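Local coordinates for molybdopterin biosynthesis protein (Mycobacterium abscessus, PDB 3TCR) that probably takes part in molybdenum cofactor biosynthesis, through a domain likely to bind molybdopterin, at residues E122-L127 and T164-I169. Sequence-based numbering, arbitrary orientation.
Sequences EATQPL and TLVVNI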
ATOM      1  N   GLU A 122     -10.952   8.246  -6.777  1.00 21.62           N
ATOM      2  CA  GLU A 122     -10.738   9.709  -6.865  1.00 22.13           C
ATOM      3  C   GLU A 122     -11.827  10.461  -6.117  1.00 21.15           C
ATOM      4  O   GLU A 122     -11.553  11.494  -5.495  1.00 21.44           O
ATOM      5  CB  GLU A 122     -10.782  10.177  -8.322  1.00 24.78           C
ATOM      6  CG  GLU A 122      -9.568   9.813  -9.164  1.00 26.83           C
ATOM      7  CD  GLU A 122      -9.537   8.373  -9.664  1.00 27.51           C
ATOM      8  OE1 GLU A 122     -10.458   7.575  -9.423  1.00 24.74           O
ATOM      9  OE2 GLU A 122      -8.526   8.036 -10.306  1.00 33.84           O
ATOM     10  N   ALA A 123     -13.060   9.951  -6.184  1.00 19.35           N
ATOM     11  CA  ALA A 123     -14.202  10.612  -5.526  1.00 18.59           C
ATOM     12  C   ALA A 123     -14.117  10.451  -4.008  1.00 17.85           C
ATOM     13  O   ALA A 123     -14.471  11.368  -3.261  1.00 16.40           O
ATOM     14  CB  ALA A 123     -15.540  10.093  -6.033  1.00 17.15           C
ATOM     15  N   THR A 124     -13.648   9.276  -3.580  1.00 17.72           N
ATOM     16  CA  THR A 124     -13.608   8.898  -2.164  1.00 17.25           C
ATOM     17  C   THR A 124     -12.451   9.505  -1.362  1.00 17.94           C
ATOM     18  O   THR A 124     -12.673  10.039  -0.285  1.00 17.29           O
ATOM     19  CB  THR A 124     -13.630   7.360  -2.028  1.00 16.26           C
ATOM     20  OG1 THR A 124     -14.806   6.883  -2.689  1.00 15.52           O
ATOM     21  CG2 THR A 124     -13.646   6.880  -0.536  1.00 14.87           C
ATOM     22  N   GLN A 125     -11.234   9.376  -1.870  1.00 19.68           N
ATOM     23  CA  GLN A 125     -10.011   9.802  -1.173  1.00 21.34           C
ATOM     24  C   GLN A 125     -10.097  11.214  -0.551  1.00 21.74           C
ATOM     25  O   GLN A 125      -9.764  11.373   0.635  1.00 22.28           O
ATOM     26  CB  GLN A 125      -8.783   9.687  -2.094  1.00 23.54           C
ATOM     27  CG  GLN A 125      -7.422  10.003  -1.428  1.00 25.87           C
ATOM     28  CD  GLN A 125      -7.000   8.942  -0.418  1.00 27.67           C
ATOM     29  OE1 GLN A 125      -7.329   7.759  -0.580  1.00 28.61           O
ATOM     30  NE2 GLN A 125      -6.289   9.362   0.646  1.00 28.43           N
ATOM     31  N   PRO A 126     -10.581  12.225  -1.300  1.00 20.88           N
ATOM     32  CA  PRO A 126     -10.615  13.577  -0.673  1.00 21.92           C
ATOM     33  C   PRO A 126     -11.583  13.743   0.483  1.00 20.84           C
ATOM     34  O   PRO A 126     -11.501  14.744   1.217  1.00 22.51           O
ATOM     35  CB  PRO A 126     -11.006  14.531  -1.830  1.00 22.38           C
ATOM     36  CG  PRO A 126     -10.859  13.713  -3.095  1.00 22.18           C
ATOM     37  CD  PRO A 126     -10.944  12.245  -2.717  1.00 21.19           C
ATOM     38  N   LEU A 127     -12.500  12.808   0.647  1.00 19.69           N
ATOM     39  CA  LEU A 127     -13.470  12.855   1.757  1.00 19.64           C
ATOM     40  C   LEU A 127     -12.944  12.213   3.038  1.00 19.29           C
ATOM     41  O   LEU A 127     -13.601  12.282   4.093  1.00 18.05           O
ATOM     42  CB  LEU A 127     -14.765  12.118   1.357  1.00 19.98           C
ATOM     43  CG  LEU A 127     -15.402  12.497   0.019  1.00 20.16           C
ATOM     44  CD1 LEU A 127     -16.642  11.637  -0.174  1.00 20.54           C
ATOM     45  CD2 LEU A 127     -15.716  13.992   0.017  1.00 20.68           C
ATOM     46  N   THR A 164     -18.179   7.840   9.761  1.00 16.42           N
ATOM     47  CA  THR A 164     -18.455   6.781   8.810  1.00 15.99           C
ATOM     48  C   THR A 164     -17.201   6.069   8.279  1.00 15.64           C
ATOM     49  O   THR A 164     -16.226   6.713   7.852  1.00 15.94           O
ATOM     50  CB  THR A 164     -19.251   7.368   7.619  1.00 16.09           C
ATOM     51  OG1 THR A 164     -20.390   8.077   8.135  1.00 15.96           O
ATOM     52  CG2 THR A 164     -19.717   6.267   6.646  1.00 15.48           C
ATOM     53  N   LEU A 165     -17.217   4.743   8.333  1.00 14.55           N
ATOM     54  CA  LEU A 165     -16.229   3.938   7.623  1.00 14.74           C
ATOM     55  C   LEU A 165     -16.700   3.779   6.153  1.00 13.77           C
ATOM     56  O   LEU A 165     -17.824   3.376   5.917  1.00 13.15           O
ATOM     57  CB  LEU A 165     -16.049   2.572   8.305  1.00 14.91           C
ATOM     58  CG  LEU A 165     -15.115   1.533   7.690  1.00 15.30           C
ATOM     59  CD1 LEU A 165     -13.695   2.063   7.562  1.00 14.85           C
ATOM     60  CD2 LEU A 165     -15.197   0.211   8.488  1.00 15.31           C
ATOM     61  N   VAL A 166     -15.829   4.152   5.209  1.00 13.36           N
ATOM     62  CA  VAL A 166     -16.092   4.137   3.777  1.00 13.49           C
ATOM     63  C   VAL A 166     -15.082   3.208   3.102  1.00 13.61           C
ATOM     64  O   VAL A 166     -13.869   3.367   3.289  1.00 13.14           O
ATOM     65  CB  VAL A 166     -15.997   5.553   3.156  1.00 13.91           C
ATOM     66  CG1 VAL A 166     -16.444   5.518   1.688  1.00 13.71           C
ATOM     67  CG2 VAL A 166     -16.814   6.566   3.986  1.00 13.83           C
ATOM     68  N   VAL A 167     -15.590   2.240   2.336  1.00 13.60           N
ATOM     69  CA  VAL A 167     -14.768   1.247   1.651  1.00 14.04           C
ATOM     70  C   VAL A 167     -15.242   1.018   0.201  1.00 14.78           C
ATOM     71  O   VAL A 167     -16.424   0.699  -0.048  1.00 15.35           O
ATOM     72  CB  VAL A 167     -14.792  -0.102   2.420  1.00 14.61           C
ATOM     73  CG1 VAL A 167     -13.818  -1.121   1.802  1.00 13.77           C
ATOM     74  CG2 VAL A 167     -14.514   0.127   3.934  1.00 14.81           C
ATOM     75  N   ASN A 168     -14.333   1.210  -0.751  1.00 15.22           N
ATOM     76  CA  ASN A 168     -14.585   0.889  -2.159  1.00 15.81           C
ATOM     77  C   ASN A 168     -14.313  -0.587  -2.482  1.00 16.33           C
ATOM     78  O   ASN A 168     -13.200  -1.101  -2.202  1.00 16.33           O
ATOM     79  CB  ASN A 168     -13.620   1.661  -3.069  1.00 15.82           C
ATOM     80  CG  ASN A 168     -13.683   3.173  -2.924  1.00 16.04           C
ATOM     81  OD1 ASN A 168     -12.635   3.836  -3.109  1.00 16.27           O
ATOM     82  ND2 ASN A 168     -14.881   3.741  -2.696  1.00 14.84           N
ATOM     83  N   ILE A 169     -15.273  -1.268  -3.095  1.00 17.24           N
ATOM     84  CA  ILE A 169     -14.966  -2.566  -3.717  1.00 19.09           C
ATOM     85  C   ILE A 169     -15.330  -2.604  -5.208  1.00 19.11           C
ATOM     86  O   ILE A 169     -16.165  -1.816  -5.669  1.00 18.75           O
ATOM     87  CB  ILE A 169     -15.556  -3.747  -2.926  1.00 20.66           C
ATOM     88  CG1 ILE A 169     -17.036  -3.869  -3.069  1.00 21.75           C
ATOM     89  CG2 ILE A 169     -15.321  -3.589  -1.411  1.00 19.29           C
ATOM     90  CD1 ILE A 169     -17.576  -4.734  -1.909  1.00 24.39           C
TER
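Asn-168 on strand 164-169 reaches Thr-124 on helix 120-124 with its amide, giving one nearly straight hydrogen bond: ND2 donates to OG1 of Thr-124 over 3.1 Å, at an N-H...O angle of 171°. The two side chains come from opposite directions, and OG1 lies almost in the plane of the amide, 3° out of it. The amide is gripped at both ends, since ND2 also bonds to Thr-108 OG1 while OD1 takes Val-157 N, so its rotation is well fixed. Thr-124 OG1 bonds back to Ala-120 O one helical turn earlier, which ties this buried hydroxyl to both helix and strand.

The apolar part is small. With OG1 of Thr-124 beside the backbone N (chi1 -57°), CG2 is left anti to that N and rests 3.8 Å from CG1 of Val-166. Val-166 and Asn-168, two residues apart, point to the same side of the strand, so one threonine meets both.

In this probable molybdopterin-binding domain the contact joins helix 120-124 to the mixed sheet, where strand 164-169 runs between parallel 105-109 and antiparallel 158-161; Ala-123 and Leu-127 pack on helix 88-100, and helix 133-145 covers Val-167 on the strand's other face.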